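PDB 4Q48: DNA helicase RecQ from Deinococcus radiodurans, which probably couples ATP hydrolysis to the unwinding of duplex DNA, translocating in the 3'-5' direction, the chain here being its catalytic core. Local coordinates for residues Gln35-Gly40 against Leu61-Thr66; Gly40-Leu45 against Pro175-Thr180; Val44-Gly49 against Phe203-Asp208; Cys55-Ser60 against Leu115-Val120; Phe142-Ala147 against Pro159-Leu164. One frame throughout, in Å; residues are numbered along the deposited sequence.

Interaction 1. Residues Gln35-Gly40 against Leu61-Thr66; sequences QVAEGG and LLRPGT
Helix 29-37 and helix 50-62 end close to one another, their backbones coming nearest where Ala37 CA lies 6.2 Å from Arg63 CA. The first helix is closed by a Schellman motif: Gly40 N bonds to Gln35 O over 2.8 Å, Gly39 N bonds to Val36 O, and Gly39, with a positive phi of 86°, is the C' residue. Glycine suits that position, since a CB at these backbone angles would be pressed against the preceding carbonyl oxygen. Arg63, the first residue past the second helix, makes the largest single contribution, with Ala37 close behind. Its CG is anti to the carbonyl carbon; the extended start of the chain brings CD to the last carbonyls of helix 29-37, and the bend at chi3 (63°) turns NE along them. Arg63 CD is 3.4 Å from Val36 O, and Arg63 NE is 3.1 Å from Ala37 O. The negative end of a helix dipole lies here, so a long cationic side chain would probably be well placed. Ala37 is small enough for the helix ends to draw together, its CB 4.4 Å from Leu62 CB, while Leu62 also touches Arg11 and Ala12 of helix 10-20. The contact lies on the surface of the first RecA-like domain, where Arg63 also packs on Pro175. Beyond the bend, Gly39 CA stands 4.1 Å above the plane of the Arg63 guanidinium, offset toward its rim.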
# COMPACT_ATOMS: atom_id res chain seq x y z
N GLN A 35 -6.55 7.18 -21.33
CA GLN A 35 -5.16 7.53 -21.52
C GLN A 35 -4.42 6.34 -22.15
O GLN A 35 -3.54 6.53 -23.00
CB GLN A 35 -4.54 7.93 -20.17
CG GLN A 35 -3.08 7.61 -20.01
CD GLN A 35 -2.19 8.65 -20.64
OE1 GLN A 35 -2.66 9.74 -20.97
NE2 GLN A 35 -0.92 8.31 -20.84
N VAL A 36 -4.82 5.13 -21.78
CA VAL A 36 -4.15 3.93 -22.27
C VAL A 36 -4.76 3.55 -23.61
O VAL A 36 -4.10 2.98 -24.46
CB VAL A 36 -4.24 2.76 -21.25
CG1 VAL A 36 -3.39 1.59 -21.71
CG2 VAL A 36 -3.71 3.21 -19.91
N ALA A 37 -6.02 3.88 -23.84
CA ALA A 37 -6.63 3.54 -25.12
C ALA A 37 -6.11 4.42 -26.24
O ALA A 37 -5.93 3.95 -27.36
CB ALA A 37 -8.14 3.63 -25.04
N GLU A 38 -5.81 5.69 -25.94
CA GLU A 38 -5.25 6.60 -26.93
C GLU A 38 -3.74 6.41 -27.06
O GLU A 38 -3.04 7.30 -27.54
CB GLU A 38 -5.54 8.06 -26.57
CG GLU A 38 -6.98 8.51 -26.72
CD GLU A 38 -7.21 9.96 -26.25
OE1 GLU A 38 -6.41 10.49 -25.44
OE2 GLU A 38 -8.23 10.57 -26.67
N GLY A 39 -3.25 5.26 -26.62
CA GLY A 39 -1.85 4.90 -26.78
C GLY A 39 -0.88 5.38 -25.73
O GLY A 39 0.34 5.23 -25.89
N GLY A 40 -1.39 5.95 -24.64
CA GLY A 40 -0.52 6.53 -23.62
C GLY A 40 0.07 5.50 -22.67
O GLY A 40 -0.20 4.30 -22.77
N LEU A 61 -9.70 -4.28 -24.97
CA LEU A 61 -10.82 -4.48 -25.87
C LEU A 61 -10.97 -3.33 -26.86
O LEU A 61 -11.49 -3.49 -27.97
CB LEU A 61 -12.13 -4.66 -25.09
CG LEU A 61 -12.23 -5.94 -24.26
CD1 LEU A 61 -13.63 -6.06 -23.68
CD2 LEU A 61 -11.81 -7.18 -25.05
N LEU A 62 -10.55 -2.14 -26.44
CA LEU A 62 -10.73 -0.97 -27.28
C LEU A 62 -9.69 -0.88 -28.39
O LEU A 62 -10.00 -0.46 -29.51
CB LEU A 62 -10.73 0.30 -26.42
CG LEU A 62 -12.03 0.35 -25.63
CD1 LEU A 62 -11.95 1.28 -24.42
CD2 LEU A 62 -13.17 0.76 -26.55
N ARG A 63 -8.44 -1.23 -28.09
CA ARG A 63 -7.39 -1.19 -29.10
C ARG A 63 -7.26 -2.51 -29.87
O ARG A 63 -7.46 -3.59 -29.30
CB ARG A 63 -6.07 -0.80 -28.44
CG ARG A 63 -6.27 0.45 -27.58
CD ARG A 63 -4.99 1.07 -27.09
NE ARG A 63 -4.17 1.55 -28.20
CZ ARG A 63 -2.95 1.12 -28.44
NH1 ARG A 63 -2.42 0.21 -27.63
NH2 ARG A 63 -2.26 1.59 -29.47
N PRO A 64 -6.96 -2.44 -31.17
CA PRO A 64 -6.85 -3.68 -31.94
C PRO A 64 -5.72 -4.53 -31.39
O PRO A 64 -4.66 -4.02 -31.05
CB PRO A 64 -6.52 -3.19 -33.36
CG PRO A 64 -6.80 -1.76 -33.36
CD PRO A 64 -6.58 -1.27 -31.97
N GLY A 65 -5.94 -5.83 -31.31
CA GLY A 65 -4.92 -6.74 -30.86
C GLY A 65 -5.03 -7.04 -29.38
O GLY A 65 -5.93 -6.54 -28.68
N THR A 66 -4.11 -7.89 -28.93
CA THR A 66 -4.15 -8.53 -27.64
C THR A 66 -3.46 -7.73 -26.53
O THR A 66 -2.32 -7.28 -26.71
CB THR A 66 -3.48 -9.88 -27.74
OG1 THR A 66 -4.03 -10.59 -28.86
CG2 THR A 66 -3.61 -10.68 -26.44

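Interaction 2. Residues Gly40-Leu45 against Pro175-Thr180; sequences GNALVL and PRVALT
Val44 and Leu179 run alongside each other from the same face of the sheet, with Val44 CG1 3.8 Å from Leu179 CD2. Val177 shares that face and crosses Val44 obliquely, its CG2 reaching both Val44 CG2 and, at 3.6 Å, Ala42 CB. Aliphatic residues suit this face because helices 29-37 and 50-62 cover it, through Val36, Ile32, Cys55 and Tyr56. On the other face Leu45 and Thr180 pair likewise, the methyl CG2 of Thr180 3.5 Å from Leu45 CD2. Thr180 OG1, anti to its backbone N, is held by His148 and by Thr182 N. The strands that carry these side chains, 42-45 and 176-180, are parallel neighbours, 14° apart, in the central sheet of the first RecA-like domain; the former leads into the P-loop. Their backbones are laced in the parallel pattern: Val44 N donates to Ala178 O over 2.7 Å, nearly along the C=O axis, and Val44 O accepts from Thr180 N at 2.8 Å. The ladder's first rung is borrowed from a side chain, Asn41 OD1 accepting from Arg176 N at 2.9 Å with the N-H above the carbonyl plane. Asparagine suits the place, its amide oxygen standing in for a backbone carbonyl. The Asn41 amide and the Arg176 guanidinium, their planes 64° apart, reach out in the same direction without bonding, and Arg176 NE turns instead to Leu195 O.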
# COMPACT_ATOMS: atom_id res chain seq x y z
N GLY A 40 -1.39 5.95 -24.64
CA GLY A 40 -0.52 6.53 -23.62
C GLY A 40 0.07 5.50 -22.67
O GLY A 40 -0.20 4.30 -22.77
N ASN A 41 0.90 5.99 -21.74
CA ASN A 41 1.41 5.17 -20.64
C ASN A 41 0.73 5.63 -19.37
O ASN A 41 0.16 6.72 -19.34
CB ASN A 41 2.92 5.30 -20.49
CG ASN A 41 3.68 4.66 -21.63
OD1 ASN A 41 3.11 3.91 -22.43
ND2 ASN A 41 4.98 4.94 -21.70
N ALA A 42 0.78 4.81 -18.33
CA ALA A 42 0.07 5.15 -17.10
C ALA A 42 0.63 4.43 -15.87
O ALA A 42 1.16 3.32 -15.97
CB ALA A 42 -1.40 4.86 -17.25
N LEU A 43 0.52 5.10 -14.73
CA LEU A 43 0.79 4.49 -13.43
C LEU A 43 -0.50 4.53 -12.64
O LEU A 43 -1.03 5.60 -12.35
CB LEU A 43 1.89 5.22 -12.69
CG LEU A 43 2.20 4.59 -11.34
CD1 LEU A 43 2.40 3.10 -11.50
CD2 LEU A 43 3.43 5.22 -10.71
N VAL A 44 -1.02 3.34 -12.34
CA VAL A 44 -2.31 3.23 -11.67
C VAL A 44 -2.18 2.58 -10.29
O VAL A 44 -1.64 1.49 -10.13
CB VAL A 44 -3.30 2.43 -12.55
CG1 VAL A 44 -4.59 2.18 -11.79
CG2 VAL A 44 -3.58 3.20 -13.83
N LEU A 45 -2.65 3.29 -9.27
CA LEU A 45 -2.55 2.81 -7.90
C LEU A 45 -3.97 2.71 -7.35
O LEU A 45 -4.70 3.71 -7.27
CB LEU A 45 -1.67 3.75 -7.08
CG LEU A 45 -0.36 4.09 -7.83
CD1 LEU A 45 -0.39 5.54 -8.28
CD2 LEU A 45 0.91 3.81 -7.06
N PRO A 175 1.86 0.90 -25.65
CA PRO A 175 1.52 1.46 -24.33
C PRO A 175 1.89 0.54 -23.18
O PRO A 175 1.77 -0.68 -23.31
CB PRO A 175 -0.01 1.62 -24.40
CG PRO A 175 -0.35 1.61 -25.82
CD PRO A 175 0.65 0.69 -26.47
N ARG A 176 2.33 1.13 -22.07
CA ARG A 176 2.62 0.41 -20.83
C ARG A 176 1.74 0.94 -19.70
O ARG A 176 1.85 2.11 -19.35
CB ARG A 176 4.08 0.58 -20.39
CG ARG A 176 5.05 -0.43 -20.90
CD ARG A 176 6.48 -0.08 -20.49
NE ARG A 176 6.81 1.35 -20.60
CZ ARG A 176 7.09 1.97 -21.74
NH1 ARG A 176 7.08 1.30 -22.89
NH2 ARG A 176 7.37 3.27 -21.73
N VAL A 177 0.89 0.11 -19.11
CA VAL A 177 0.22 0.58 -17.90
C VAL A 177 0.58 -0.34 -16.73
O VAL A 177 0.48 -1.57 -16.82
CB VAL A 177 -1.33 0.68 -18.07
CG1 VAL A 177 -1.95 -0.69 -18.38
CG2 VAL A 177 -1.94 1.28 -16.84
N ALA A 178 1.08 0.27 -15.67
CA ALA A 178 1.50 -0.45 -14.47
C ALA A 178 0.52 -0.16 -13.35
O ALA A 178 0.21 1.00 -13.07
CB ALA A 178 2.94 -0.09 -14.06
N LEU A 179 -0.01 -1.20 -12.75
CA LEU A 179 -1.00 -1.02 -11.70
C LEU A 179 -0.55 -1.66 -10.40
O LEU A 179 0.05 -2.74 -10.41
CB LEU A 179 -2.34 -1.59 -12.15
CG LEU A 179 -2.75 -1.34 -13.60
CD1 LEU A 179 -2.38 -2.56 -14.45
CD2 LEU A 179 -4.23 -1.03 -13.71
N THR A 180 -0.75 -0.97 -9.28
CA THR A 180 -0.39 -1.58 -8.00
C THR A 180 -1.41 -1.23 -6.91
O THR A 180 -2.17 -0.25 -7.01
CB THR A 180 1.04 -1.18 -7.54
OG1 THR A 180 1.38 -1.88 -6.34
CG2 THR A 180 1.16 0.32 -7.33

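Interaction 3. Residues Val44-Gly49 against Phe203-Asp208; sequences VLMPTG and FVSSFD
This partly buried contact is a short parallel strand pairing that opens into a CH-pi contact between a proline and a phenylalanine, at the edge of the first RecA-like sheet where the chain leaves for the second RecA-like domain and passes against the zinc-binding region. Strand 202-204 is the outermost strand here, beside strand 42-45. Leu45 N donates to Phe203 O over 2.8 Å, and Ser205 N donates to Leu45 O over 3.1 Å, both nearly along the C=O axis. With both its N and its O bonded to strand 202-204 and its extension, Leu45 crosses Val204 obliquely, Leu45 CD1 to Val204 CG2 3.7 Å. Past the strand ends, Met46 lays CG and SD alongside Ser205 CB, where a small residue suits the closeness of the two chains. Phe207 then swings back toward Pro47, its CG anti to the carbonyl carbon (chi1 -74°). Pro47 CD sits over the centre of the ring, 4.0 Å from the centroid and 9° off the normal, while Phe207 CE1 passes 3.8 Å from Leu45 O. The rigid proline introduces the P-loop, whose Gly49 binds ADP, a ligand absent from this model. The Phe207 ring also meets that of Phe390, nearly parallel, and touches Leu387 of helix 382-389; Asp208 forms a salt bridge with Arg383 of that helix. An alanine in place of Phe207 removes the surface on which Pro47 rests, and would probably weaken the link between the P-loop's approach and the zinc-binding region. The pairing thus passes from directional backbone bonds to a less directional apolar contact over a ring face.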
# COMPACT_ATOMS: atom_id res chain seq x y z
N VAL A 44 -1.02 3.34 -12.34
CA VAL A 44 -2.31 3.23 -11.67
C VAL A 44 -2.18 2.58 -10.29
O VAL A 44 -1.64 1.49 -10.13
CB VAL A 44 -3.30 2.43 -12.55
CG1 VAL A 44 -4.59 2.18 -11.79
CG2 VAL A 44 -3.58 3.20 -13.83
N LEU A 45 -2.65 3.29 -9.27
CA LEU A 45 -2.55 2.81 -7.90
C LEU A 45 -3.97 2.71 -7.35
O LEU A 45 -4.70 3.71 -7.27
CB LEU A 45 -1.67 3.75 -7.08
CG LEU A 45 -0.36 4.09 -7.83
CD1 LEU A 45 -0.39 5.54 -8.28
CD2 LEU A 45 0.91 3.81 -7.06
N MET A 46 -4.40 1.48 -7.12
CA MET A 46 -5.77 1.23 -6.66
C MET A 46 -5.85 0.12 -5.63
O MET A 46 -5.02 -0.78 -5.62
CB MET A 46 -6.66 0.88 -7.85
CG MET A 46 -7.05 2.09 -8.68
SD MET A 46 -8.51 1.84 -9.73
CE MET A 46 -9.43 0.64 -8.79
N PRO A 47 -6.87 0.16 -4.78
CA PRO A 47 -7.14 -1.05 -3.99
C PRO A 47 -7.43 -2.23 -4.94
O PRO A 47 -7.85 -2.02 -6.10
CB PRO A 47 -8.38 -0.68 -3.16
CG PRO A 47 -8.90 0.62 -3.72
CD PRO A 47 -7.84 1.24 -4.56
N THR A 48 -7.27 -3.46 -4.46
CA THR A 48 -7.56 -4.62 -5.29
C THR A 48 -9.06 -4.72 -5.61
O THR A 48 -9.90 -4.39 -4.77
CB THR A 48 -7.08 -5.90 -4.63
OG1 THR A 48 -5.74 -5.68 -4.16
CG2 THR A 48 -7.08 -7.03 -5.62
N GLY A 49 -9.38 -5.13 -6.84
CA GLY A 49 -10.76 -5.26 -7.27
C GLY A 49 -10.88 -5.27 -8.78
O GLY A 49 -9.99 -4.79 -9.50
N PHE A 203 -1.96 7.79 -11.62
CA PHE A 203 -3.36 7.85 -11.19
C PHE A 203 -3.61 7.20 -9.84
O PHE A 203 -3.22 6.04 -9.60
CB PHE A 203 -4.26 7.21 -12.24
CG PHE A 203 -4.19 7.88 -13.58
CD1 PHE A 203 -3.22 7.51 -14.50
CD2 PHE A 203 -5.11 8.86 -13.93
CE1 PHE A 203 -3.17 8.11 -15.74
CE2 PHE A 203 -5.06 9.46 -15.17
CZ PHE A 203 -4.09 9.07 -16.07
N VAL A 204 -4.24 7.94 -8.94
CA VAL A 204 -4.51 7.39 -7.62
C VAL A 204 -6.01 7.37 -7.42
O VAL A 204 -6.64 8.42 -7.27
CB VAL A 204 -3.81 8.23 -6.52
CG1 VAL A 204 -4.09 7.65 -5.16
CG2 VAL A 204 -2.29 8.26 -6.75
N SER A 205 -6.61 6.18 -7.45
CA SER A 205 -8.04 6.08 -7.14
C SER A 205 -8.14 5.99 -5.63
O SER A 205 -7.18 5.55 -4.97
CB SER A 205 -8.68 4.88 -7.84
OG SER A 205 -9.85 4.44 -7.16
N SER A 206 -9.29 6.33 -5.06
CA SER A 206 -9.33 6.39 -3.61
C SER A 206 -9.19 5.04 -2.93
O SER A 206 -9.78 4.04 -3.36
CB SER A 206 -10.61 7.05 -3.15
OG SER A 206 -10.54 7.30 -1.77
N PHE A 207 -8.36 5.03 -1.89
CA PHE A 207 -8.19 3.89 -0.98
C PHE A 207 -9.16 4.01 0.20
O PHE A 207 -9.35 3.08 0.98
CB PHE A 207 -6.76 3.82 -0.49
CG PHE A 207 -5.80 3.34 -1.52
CD1 PHE A 207 -5.33 4.21 -2.52
CD2 PHE A 207 -5.34 2.02 -1.51
CE1 PHE A 207 -4.43 3.77 -3.48
CE2 PHE A 207 -4.43 1.58 -2.48
CZ PHE A 207 -3.97 2.46 -3.46
N ASP A 208 -9.77 5.18 0.32
CA ASP A 208 -10.57 5.44 1.47
C ASP A 208 -11.73 4.46 1.57
O ASP A 208 -12.26 3.96 0.58
CB ASP A 208 -11.09 6.88 1.46
CG ASP A 208 -11.70 7.27 2.80
OD1 ASP A 208 -11.43 6.56 3.80
OD2 ASP A 208 -12.43 8.28 2.84

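Interaction 4. Residues Cys55-Ser60 against Leu115-Val120; sequences CYQLPS and LDLLYV
The rings of Tyr56 and Tyr119 meet edge to edge, the hydroxyl of each near the plane of the other at its rim, and their side chains cross at about a right angle. Tyr119 OH is bonded to Tyr56 OH at 3.1 Å, and also accepts from Gln57 NE2 at 3.3 Å. The Gln57 amide is turned 89° to the Tyr119 ring, its chain extended beyond CG to reach the hydroxyl. Tyr56 holds its CG in the crowded position between N and carbonyl carbon (chi1 60°). Nearer the start of the strand, Leu117 sends a branch to each of two helix residues: Leu117 CD1 lies 3.8 Å from Gln57 CG and CD2 3.5 Å from Ser60 CB. Serine is compact enough for this, and its OG turns back to Tyr56 O at 2.7 Å. Helix 50-62, whose first turn carries Lys52 and Ser53 of the P-loop, thus packs across the RecA-like sheet, the axes of segments 55-60 and 117-120 coming within 10.1 Å. Pairing the buried phenols with each other and with an amide satisfies polar groups that would otherwise be costly to enclose, and probably helps to fix how the helix is turned on the sheet.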
# COMPACT_ATOMS: atom_id res chain seq x y z
N CYS A 55 -8.94 -1.43 -15.94
CA CYS A 55 -8.04 -0.41 -16.43
C CYS A 55 -7.09 -0.90 -17.52
O CYS A 55 -6.46 -0.09 -18.20
CB CYS A 55 -7.27 0.17 -15.25
SG CYS A 55 -8.36 1.11 -14.14
N TYR A 56 -6.94 -2.21 -17.65
CA TYR A 56 -6.21 -2.72 -18.80
C TYR A 56 -7.08 -3.62 -19.66
O TYR A 56 -6.88 -3.68 -20.87
CB TYR A 56 -4.94 -3.46 -18.37
CG TYR A 56 -5.13 -4.65 -17.48
CD1 TYR A 56 -5.56 -5.87 -17.98
CD2 TYR A 56 -4.83 -4.57 -16.12
CE1 TYR A 56 -5.73 -6.98 -17.15
CE2 TYR A 56 -4.99 -5.66 -15.28
CZ TYR A 56 -5.44 -6.86 -15.79
OH TYR A 56 -5.58 -7.95 -14.94
N GLN A 57 -8.03 -4.30 -19.05
CA GLN A 57 -8.91 -5.21 -19.78
C GLN A 57 -9.77 -4.46 -20.79
O GLN A 57 -9.94 -4.88 -21.93
CB GLN A 57 -9.81 -5.95 -18.80
CG GLN A 57 -9.10 -7.00 -17.99
CD GLN A 57 -9.97 -7.56 -16.89
OE1 GLN A 57 -10.89 -6.90 -16.41
NE2 GLN A 57 -9.72 -8.79 -16.52
N LEU A 58 -10.30 -3.32 -20.37
CA LEU A 58 -11.16 -2.52 -21.22
C LEU A 58 -10.33 -1.87 -22.35
O LEU A 58 -10.70 -1.97 -23.52
CB LEU A 58 -11.92 -1.48 -20.39
CG LEU A 58 -12.98 -0.61 -21.04
CD1 LEU A 58 -13.78 -1.39 -22.05
CD2 LEU A 58 -13.89 -0.07 -19.96
N PRO A 59 -9.21 -1.20 -22.00
CA PRO A 59 -8.35 -0.75 -23.10
C PRO A 59 -7.93 -1.89 -24.05
O PRO A 59 -7.86 -1.65 -25.25
CB PRO A 59 -7.14 -0.16 -22.38
CG PRO A 59 -7.66 0.26 -21.05
CD PRO A 59 -8.68 -0.77 -20.69
N SER A 60 -7.66 -3.09 -23.53
CA SER A 60 -7.31 -4.19 -24.42
C SER A 60 -8.46 -4.50 -25.40
O SER A 60 -8.24 -4.88 -26.56
CB SER A 60 -6.92 -5.44 -23.63
OG SER A 60 -5.78 -5.20 -22.79
N LEU A 115 -6.89 -13.75 -29.34
CA LEU A 115 -7.05 -13.46 -27.92
C LEU A 115 -7.31 -11.97 -27.72
O LEU A 115 -6.92 -11.12 -28.55
CB LEU A 115 -5.82 -13.89 -27.13
CG LEU A 115 -5.32 -15.28 -27.52
CD1 LEU A 115 -4.09 -15.70 -26.72
CD2 LEU A 115 -6.43 -16.29 -27.39
N ASP A 116 -8.03 -11.66 -26.66
CA ASP A 116 -8.18 -10.28 -26.26
C ASP A 116 -7.17 -9.98 -25.17
O ASP A 116 -6.65 -8.87 -25.04
CB ASP A 116 -9.59 -10.02 -25.77
CG ASP A 116 -10.59 -10.15 -26.87
OD1 ASP A 116 -10.54 -9.31 -27.79
OD2 ASP A 116 -11.42 -11.08 -26.77
N LEU A 117 -6.92 -11.00 -24.36
CA LEU A 117 -5.99 -10.90 -23.26
C LEU A 117 -5.10 -12.10 -23.22
O LEU A 117 -5.53 -13.22 -23.49
CB LEU A 117 -6.72 -10.76 -21.92
CG LEU A 117 -7.57 -9.51 -21.79
CD1 LEU A 117 -8.53 -9.69 -20.66
CD2 LEU A 117 -6.68 -8.31 -21.61
N LEU A 118 -3.83 -11.87 -22.94
CA LEU A 118 -2.91 -12.95 -22.68
C LEU A 118 -2.24 -12.72 -21.33
O LEU A 118 -1.51 -11.74 -21.12
CB LEU A 118 -1.87 -13.05 -23.78
CG LEU A 118 -0.91 -14.19 -23.45
CD1 LEU A 118 -1.63 -15.52 -23.56
CD2 LEU A 118 0.29 -14.17 -24.34
N TYR A 119 -2.52 -13.62 -20.40
CA TYR A 119 -1.86 -13.59 -19.10
C TYR A 119 -0.57 -14.40 -19.16
O TYR A 119 -0.57 -15.57 -19.55
CB TYR A 119 -2.83 -14.11 -18.02
CG TYR A 119 -3.93 -13.11 -17.67
CD1 TYR A 119 -5.14 -13.09 -18.34
CD2 TYR A 119 -3.71 -12.16 -16.70
CE1 TYR A 119 -6.13 -12.16 -18.01
CE2 TYR A 119 -4.67 -11.25 -16.37
CZ TYR A 119 -5.87 -11.24 -17.01
OH TYR A 119 -6.80 -10.29 -16.63
N VAL A 120 0.54 -13.78 -18.79
CA VAL A 120 1.82 -14.44 -18.96
C VAL A 120 2.74 -14.20 -17.77
O VAL A 120 2.96 -13.07 -17.35
CB VAL A 120 2.50 -13.95 -20.28
CG1 VAL A 120 2.44 -12.43 -20.39
CG2 VAL A 120 3.94 -14.46 -20.41

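Interaction 5. Residues Phe142-Ala147 against Pro159-Leu164; sequences FAIDEA and PEYQQL
First torsions set the contact: with CG1 beside the backbone N (chi1 -66°), Ile144 CG2 lies anti to that N, while Tyr161 has a chi1 of -103°, which swings its ring along the strand end. The two pass one another, running opposite ways, Ile144 CG2 4.1 Å from Tyr161 CE2. Leu164 approaches Ile144 tip to tip, its CD1 4.1 Å from the same CG2, and Leu164 CD1 also stands 4.0 Å above the plane of the Tyr161 ring, toward the rim. A tyrosine suits this place because its ring can pack on aliphatics while its hydroxyl goes further. Tyr161 OH donates to Asp145 O over 3.1 Å, nearly along the C=O axis and near the plane of the ring. Asp145 begins the DEAH box, motif II of these helicases, at the end of strand 139-145, and its OD1 is paired with Lys52 of the P-loop. The backbone turns sharply here, Glu146 having a positive phi of 52°, and Asp145 OD1 uses its anti lone pair to accept from Glu146 N at 2.7 Å. A phenylalanine in place of Tyr161 lacks the hydroxyl that bonds Asp145 O, and would probably leave the start of the DEAH turn less firmly held. Further along, Tyr161 CE2 lies 3.6 Å from Glu146 O, and outside the two segments Tyr161 also touches Pro72 and Pro122.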
# COMPACT_ATOMS: atom_id res chain seq x y z
N PHE A 142 0.96 -3.54 -23.10
CA PHE A 142 1.47 -4.27 -21.95
C PHE A 142 0.87 -3.72 -20.66
O PHE A 142 0.99 -2.52 -20.39
CB PHE A 142 2.98 -4.18 -21.88
CG PHE A 142 3.69 -4.92 -22.96
CD1 PHE A 142 3.75 -6.30 -22.94
CD2 PHE A 142 4.26 -4.23 -24.03
CE1 PHE A 142 4.43 -7.00 -23.94
CE2 PHE A 142 4.91 -4.91 -25.03
CZ PHE A 142 5.00 -6.31 -24.99
N ALA A 143 0.24 -4.58 -19.86
CA ALA A 143 -0.16 -4.21 -18.49
C ALA A 143 0.70 -4.94 -17.51
O ALA A 143 0.67 -6.18 -17.45
CB ALA A 143 -1.60 -4.54 -18.24
N ILE A 144 1.48 -4.19 -16.73
CA ILE A 144 2.26 -4.78 -15.65
C ILE A 144 1.48 -4.67 -14.33
O ILE A 144 1.38 -3.60 -13.72
CB ILE A 144 3.65 -4.12 -15.53
CG1 ILE A 144 4.48 -4.41 -16.78
CG2 ILE A 144 4.41 -4.67 -14.37
CD1 ILE A 144 4.56 -3.26 -17.77
N ASP A 145 0.86 -5.79 -13.92
CA ASP A 145 0.11 -5.83 -12.68
C ASP A 145 1.04 -6.18 -11.53
O ASP A 145 2.03 -6.89 -11.72
CB ASP A 145 -1.04 -6.85 -12.73
CG ASP A 145 -2.20 -6.45 -11.81
OD1 ASP A 145 -1.94 -5.74 -10.80
OD2 ASP A 145 -3.36 -6.84 -12.10
N GLU A 146 0.70 -5.67 -10.35
CA GLU A 146 1.58 -5.74 -9.18
C GLU A 146 2.97 -5.22 -9.47
O GLU A 146 3.97 -5.89 -9.17
CB GLU A 146 1.64 -7.16 -8.65
CG GLU A 146 0.48 -7.45 -7.70
CD GLU A 146 -0.08 -8.82 -7.89
OE1 GLU A 146 0.31 -9.46 -8.89
OE2 GLU A 146 -0.90 -9.26 -7.06
N ALA A 147 3.03 -4.01 -10.04
CA ALA A 147 4.28 -3.40 -10.50
C ALA A 147 5.32 -3.24 -9.38
O ALA A 147 6.53 -3.10 -9.63
CB ALA A 147 4.00 -2.07 -11.13
N PRO A 159 13.43 -11.17 -8.73
CA PRO A 159 14.58 -10.83 -9.58
C PRO A 159 14.14 -10.70 -11.04
O PRO A 159 14.71 -9.92 -11.80
CB PRO A 159 15.54 -12.01 -9.37
CG PRO A 159 15.01 -12.75 -8.17
CD PRO A 159 13.53 -12.53 -8.19
N GLU A 160 13.09 -11.46 -11.38
CA GLU A 160 12.45 -11.40 -12.68
C GLU A 160 11.98 -9.98 -12.92
O GLU A 160 12.37 -9.34 -13.89
CB GLU A 160 11.23 -12.34 -12.74
CG GLU A 160 11.42 -13.74 -12.17
CD GLU A 160 10.09 -14.50 -12.00
OE1 GLU A 160 9.78 -15.38 -12.84
OE2 GLU A 160 9.33 -14.17 -11.05
N TYR A 161 11.16 -9.49 -12.00
CA TYR A 161 10.46 -8.23 -12.19
C TYR A 161 11.31 -7.01 -12.52
O TYR A 161 10.84 -6.12 -13.22
CB TYR A 161 9.56 -7.94 -10.97
CG TYR A 161 8.12 -8.27 -11.30
CD1 TYR A 161 7.73 -9.56 -11.62
CD2 TYR A 161 7.17 -7.25 -11.40
CE1 TYR A 161 6.41 -9.85 -11.97
CE2 TYR A 161 5.85 -7.52 -11.76
CZ TYR A 161 5.48 -8.82 -12.05
OH TYR A 161 4.16 -9.09 -12.41
N GLN A 162 12.57 -6.95 -12.10
CA GLN A 162 13.31 -5.73 -12.41
C GLN A 162 14.00 -5.84 -13.76
O GLN A 162 14.76 -4.96 -14.14
CB GLN A 162 14.39 -5.43 -11.36
CG GLN A 162 15.27 -6.62 -11.03
CD GLN A 162 16.27 -6.31 -9.94
OE1 GLN A 162 16.34 -5.18 -9.46
NE2 GLN A 162 17.08 -7.30 -9.58
N GLN A 163 13.73 -6.92 -14.48
CA GLN A 163 14.18 -7.04 -15.87
C GLN A 163 13.17 -6.48 -16.88
O GLN A 163 13.51 -6.24 -18.04
CB GLN A 163 14.49 -8.48 -16.20
CG GLN A 163 15.51 -9.09 -15.28
CD GLN A 163 15.99 -10.43 -15.79
OE1 GLN A 163 16.00 -10.67 -17.00
NE2 GLN A 163 16.35 -11.32 -14.87
N LEU A 164 11.94 -6.24 -16.42
CA LEU A 164 10.87 -5.71 -17.26
C LEU A 164 11.19 -4.31 -17.76
O LEU A 164 10.36 -3.67 -18.40
CB LEU A 164 9.56 -5.67 -16.48
CG LEU A 164 8.96 -7.04 -16.16
CD1 LEU A 164 7.66 -6.88 -15.42
CD2 LEU A 164 8.80 -7.91 -17.41

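In the fold
All five contacts are built on the first RecA-like domain, interaction 3 at its border with the zinc-binding region. Interactions 2, 4 and 5 are buried, interaction 3 is partly so at the sheet edge, and interaction 1 lies on the surface. Interactions 2 and 3 flank strand 42-45 on its two sides, sharing Val44 and Leu45, and rely on backbone ladders. Interactions 1 and 4 use helix 50-62, one at its end through a cationic chain, the other midway through buried phenols and an amide. Tyr56 of interaction 4 also packs on Leu179 of interaction 2 and on Ala143 of interaction 5, whose strand bonds to 176-180. The P-loop and DEAH residues thus sit on one connected framework.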